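Local coordinates for protein-tyrosine-phosphatase PTP1 (Arabidopsis thaliana, PDB 6KRW) that removes phosphate from phosphotyrosine in proteins, dephosphorylating the MAP kinase MPK6, and with MKP1 represses salicylic acid and camalexin biosynthesis, at residues Ala92-Thr97 / Ile103-Ala108. Residues are numbered along the deposited sequence; the frame is centred on the assembly and turned at random.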
ATOM      1  N   ALA A  92      -8.991  -4.501   5.653  1.00 17.60           N
ATOM      2  CA  ALA A  92      -8.484  -3.327   4.929  1.00 16.88           C
ATOM      3  C   ALA A  92      -8.491  -2.148   5.890  1.00 15.17           C
ATOM      4  O   ALA A  92      -9.485  -2.024   6.673  1.00 16.45           O
ATOM      5  CB  ALA A  92      -9.329  -3.018   3.721  1.00 17.87           C
ATOM      6  N   SER A  93      -7.445  -1.357   5.851  1.00 14.64           N
ATOM      7  CA  SER A  93      -7.215  -0.234   6.787  1.00 14.31           C
ATOM      8  C   SER A  93      -6.979   1.052   6.025  1.00 14.51           C
ATOM      9  O   SER A  93      -6.222   1.061   5.034  1.00 16.08           O
ATOM     10  CB  SER A  93      -5.988  -0.529   7.611  1.00 15.58           C
ATOM     11  OG  SER A  93      -6.108  -1.733   8.319  1.00 16.59           O
ATOM     12  N   LEU A  94      -7.581   2.157   6.431  1.00 14.26           N
ATOM     13  CA  LEU A  94      -7.242   3.492   5.938  1.00 14.52           C
ATOM     14  C   LEU A  94      -5.933   3.981   6.514  1.00 14.34           C
ATOM     15  O   LEU A  94      -5.796   4.088   7.752  1.00 15.84           O
ATOM     16  CB  LEU A  94      -8.330   4.496   6.273  1.00 15.90           C
ATOM     17  CG  LEU A  94      -8.112   5.873   5.671  1.00 18.00           C
ATOM     18  CD1 LEU A  94      -8.175   5.823   4.153  1.00 20.28           C
ATOM     19  CD2 LEU A  94      -9.112   6.857   6.231  1.00 18.86           C
ATOM     20  N   ILE A  95      -4.961   4.259   5.652  1.00 14.85           N
ATOM     21  CA  ILE A  95      -3.668   4.836   6.034  1.00 14.82           C
ATOM     22  C   ILE A  95      -3.670   6.261   5.565  1.00 15.92           C
ATOM     23  O   ILE A  95      -3.679   6.524   4.359  1.00 17.02           O
ATOM     24  CB  ILE A  95      -2.481   4.038   5.459  1.00 15.43           C
ATOM     25  CG1 ILE A  95      -2.632   2.540   5.660  1.00 15.67           C
ATOM     26  CG2 ILE A  95      -1.175   4.571   6.007  1.00 17.89           C
ATOM     27  CD1 ILE A  95      -2.709   2.104   7.100  1.00 16.22           C
ATOM     28  N   LYS A  96      -3.688   7.202   6.507  1.00 17.44           N
ATOM     29  CA  LYS A  96      -3.839   8.631   6.197  1.00 18.01           C
ATOM     30  C   LYS A  96      -3.009   9.409   7.209  1.00 18.32           C
ATOM     31  O   LYS A  96      -3.262   9.280   8.400  1.00 22.42           O
ATOM     32  CB  LYS A  96      -5.312   9.035   6.184  1.00 21.96           C
ATOM     33  CG  LYS A  96      -5.587  10.488   5.866  1.00 27.00           C
ATOM     34  CD  LYS A  96      -7.065  10.803   5.798  1.00 26.34           C
ATOM     35  CE  LYS A  96      -7.312  12.233   5.372  1.00 30.05           C
ATOM     36  NZ  LYS A  96      -8.758  12.564   5.323  1.00 34.83           N
ATOM     37  N   THR A  97      -2.092  10.227   6.753  1.00 18.89           N
ATOM     38  CA  THR A  97      -1.199  11.007   7.629  1.00 23.15           C
ATOM     39  C   THR A  97      -1.615  12.479   7.616  1.00 26.22           C
ATOM     40  O   THR A  97      -1.274  13.192   8.533  1.00 31.75           O
ATOM     41  CB  THR A  97       0.253  10.860   7.186  1.00 24.95           C
ATOM     42  OG1 THR A  97       0.359  11.412   5.864  1.00 25.48           O
ATOM     43  CG2 THR A  97       0.704   9.422   7.197  1.00 27.11           C
ATOM     44  N   ILE A 103      -1.126  14.956  -0.832  1.00 28.05           N
ATOM     45  CA  ILE A 103      -0.655  13.747  -0.101  1.00 23.54           C
ATOM     46  C   ILE A 103      -1.698  12.642  -0.253  1.00 23.74           C
ATOM     47  O   ILE A 103      -2.846  12.839   0.169  1.00 25.82           O
ATOM     48  CB  ILE A 103      -0.322  14.100   1.357  1.00 23.99           C
ATOM     49  CG1 ILE A 103       0.696  15.244   1.399  1.00 28.46           C
ATOM     50  CG2 ILE A 103       0.169  12.851   2.069  1.00 23.38           C
ATOM     51  CD1 ILE A 103       0.909  15.831   2.739  1.00 32.12           C
ATOM     52  N   SER A 104      -1.308  11.529  -0.890  1.00 22.99           N
ATOM     53  CA  SER A 104      -2.186  10.361  -1.099  1.00 21.44           C
ATOM     54  C   SER A 104      -2.577   9.740   0.244  1.00 19.46           C
ATOM     55  O   SER A 104      -1.744   9.694   1.181  1.00 21.56           O
ATOM     56  CB  SER A 104      -1.531   9.301  -1.930  1.00 22.86           C
ATOM     57  OG  SER A 104      -1.017   9.843  -3.160  1.00 24.47           O
ATOM     58  N   GLN A 105      -3.777   9.189   0.260  1.00 19.98           N
ATOM     59  CA  GLN A 105      -4.182   8.249   1.308  1.00 18.47           C
ATOM     60  C   GLN A 105      -4.168   6.852   0.695  1.00 18.73           C
ATOM     61  O   GLN A 105      -4.318   6.718  -0.568  1.00 21.78           O
ATOM     62  CB  GLN A 105      -5.530   8.646   1.898  1.00 22.33           C
ATOM     63  CG  GLN A 105      -6.710   8.489   0.985  1.00 28.67           C
ATOM     64  CD  GLN A 105      -7.982   9.070   1.556  1.00 33.09           C
ATOM     65  OE1 GLN A 105      -8.152   9.170   2.793  1.00 30.54           O
ATOM     66  NE2 GLN A 105      -8.901   9.419   0.660  1.00 34.21           N
ATOM     67  N   PHE A 106      -3.964   5.867   1.528  1.00 17.30           N
ATOM     68  CA  PHE A 106      -3.899   4.460   1.095  1.00 17.34           C
ATOM     69  C   PHE A 106      -4.956   3.627   1.775  1.00 16.90           C
ATOM     70  O   PHE A 106      -5.372   3.898   2.911  1.00 18.60           O
ATOM     71  CB  PHE A 106      -2.537   3.833   1.369  1.00 17.47           C
ATOM     72  CG  PHE A 106      -1.374   4.710   1.026  1.00 17.04           C
ATOM     73  CD1 PHE A 106      -0.820   5.569   1.954  1.00 19.81           C
ATOM     74  CD2 PHE A 106      -0.797   4.661  -0.239  1.00 19.92           C
ATOM     75  CE1 PHE A 106       0.251   6.382   1.652  1.00 20.15           C
ATOM     76  CE2 PHE A 106       0.297   5.454  -0.543  1.00 21.05           C
ATOM     77  CZ  PHE A 106       0.829   6.317   0.392  1.00 19.88           C
ATOM     78  N   ILE A 107      -5.355   2.564   1.123  1.00 16.10           N
ATOM     79  CA  ILE A 107      -6.000   1.398   1.740  1.00 15.93           C
ATOM     80  C   ILE A 107      -5.005   0.261   1.777  1.00 17.11           C
ATOM     81  O   ILE A 107      -4.643  -0.262   0.691  1.00 18.60           O
ATOM     82  CB  ILE A 107      -7.326   1.032   1.089  1.00 17.19           C
ATOM     83  CG1 ILE A 107      -8.358   2.137   1.310  1.00 18.31           C
ATOM     84  CG2 ILE A 107      -7.824  -0.294   1.611  1.00 18.35           C
ATOM     85  CD1 ILE A 107      -9.636   1.926   0.532  1.00 21.78           C
ATOM     86  N   ALA A 108      -4.512  -0.075   2.952  1.00 16.39           N
ATOM     87  CA  ALA A 108      -3.607  -1.222   3.146  1.00 16.54           C
ATOM     88  C   ALA A 108      -4.463  -2.437   3.382  1.00 17.83           C
ATOM     89  O   ALA A 108      -5.299  -2.420   4.302  1.00 17.65           O
ATOM     90  CB  ALA A 108      -2.641  -0.973   4.266  1.00 16.28           C
TER
HETATM   91  O   HOH W   1     -10.195  10.562   4.012  1.00 33.03           O
HETATM   92  O   HOH W   2      -2.266  10.603   3.888  1.00 34.83           O
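The Phe106 ring meets Ile95 at its CD1 corner, where the Ile95 carbonyl oxygen approaches obliquely at 3.9 Å and the methyl CG2 of Ile95 lies slightly farther off. Elsewhere the Phe106 side chain packs on Cys248 and on Ile233 and Val235 of strand 233-236, and His251 meets the ring edge-to-face. The second flat group, the amide of Gln105, brings OE1 against Leu94 CD1 and Lys96 CD, both at 3.6 Å. At chi1 69° its CG lies between the backbone N and the carbonyl carbon, carrying the amide out alongside the ends of Leu94 and Lys96, with OE1 turned back toward both; a water joins OE1 to NZ of the extended Lys96, whose ammonium also forms a salt bridge with Glu99.

Such side-chain contacts ride on a regular antiparallel ladder. Ile95 and Phe106 form a hydrogen-bonded pair joined by two nearly linear bonds, Ile95 N to Phe106 O at 2.8 Å and Phe106 N to Ile95 O at 2.9 Å. Ser93 and Ala108 repeat the pattern with more bent bonds, and the non-hydrogen-bonded pair Leu94-Ile107 lies between. Beyond the ladder, a second water accepts from Thr97 N and donates to Ser104 O, bridging the segments where backbone pairing has ended.

On the face shared with Phe106 and Ala108, Ile95 turns CG1 beside its own backbone N (chi1 -47°), bringing it within 3.8 Å of Ala108 CB. With an alanine here, CG1 and CG2 are gone, and a gap would probably open beside Ala108, the Phe106 ring and neighbouring Phe274 of helix 267-277. The arrangement is a beta hairpin at one margin of the mixed sheet of the classical tyrosine phosphatase fold, with Ala108 about 8 Å, side chain to side chain, from the catalytic Cys237.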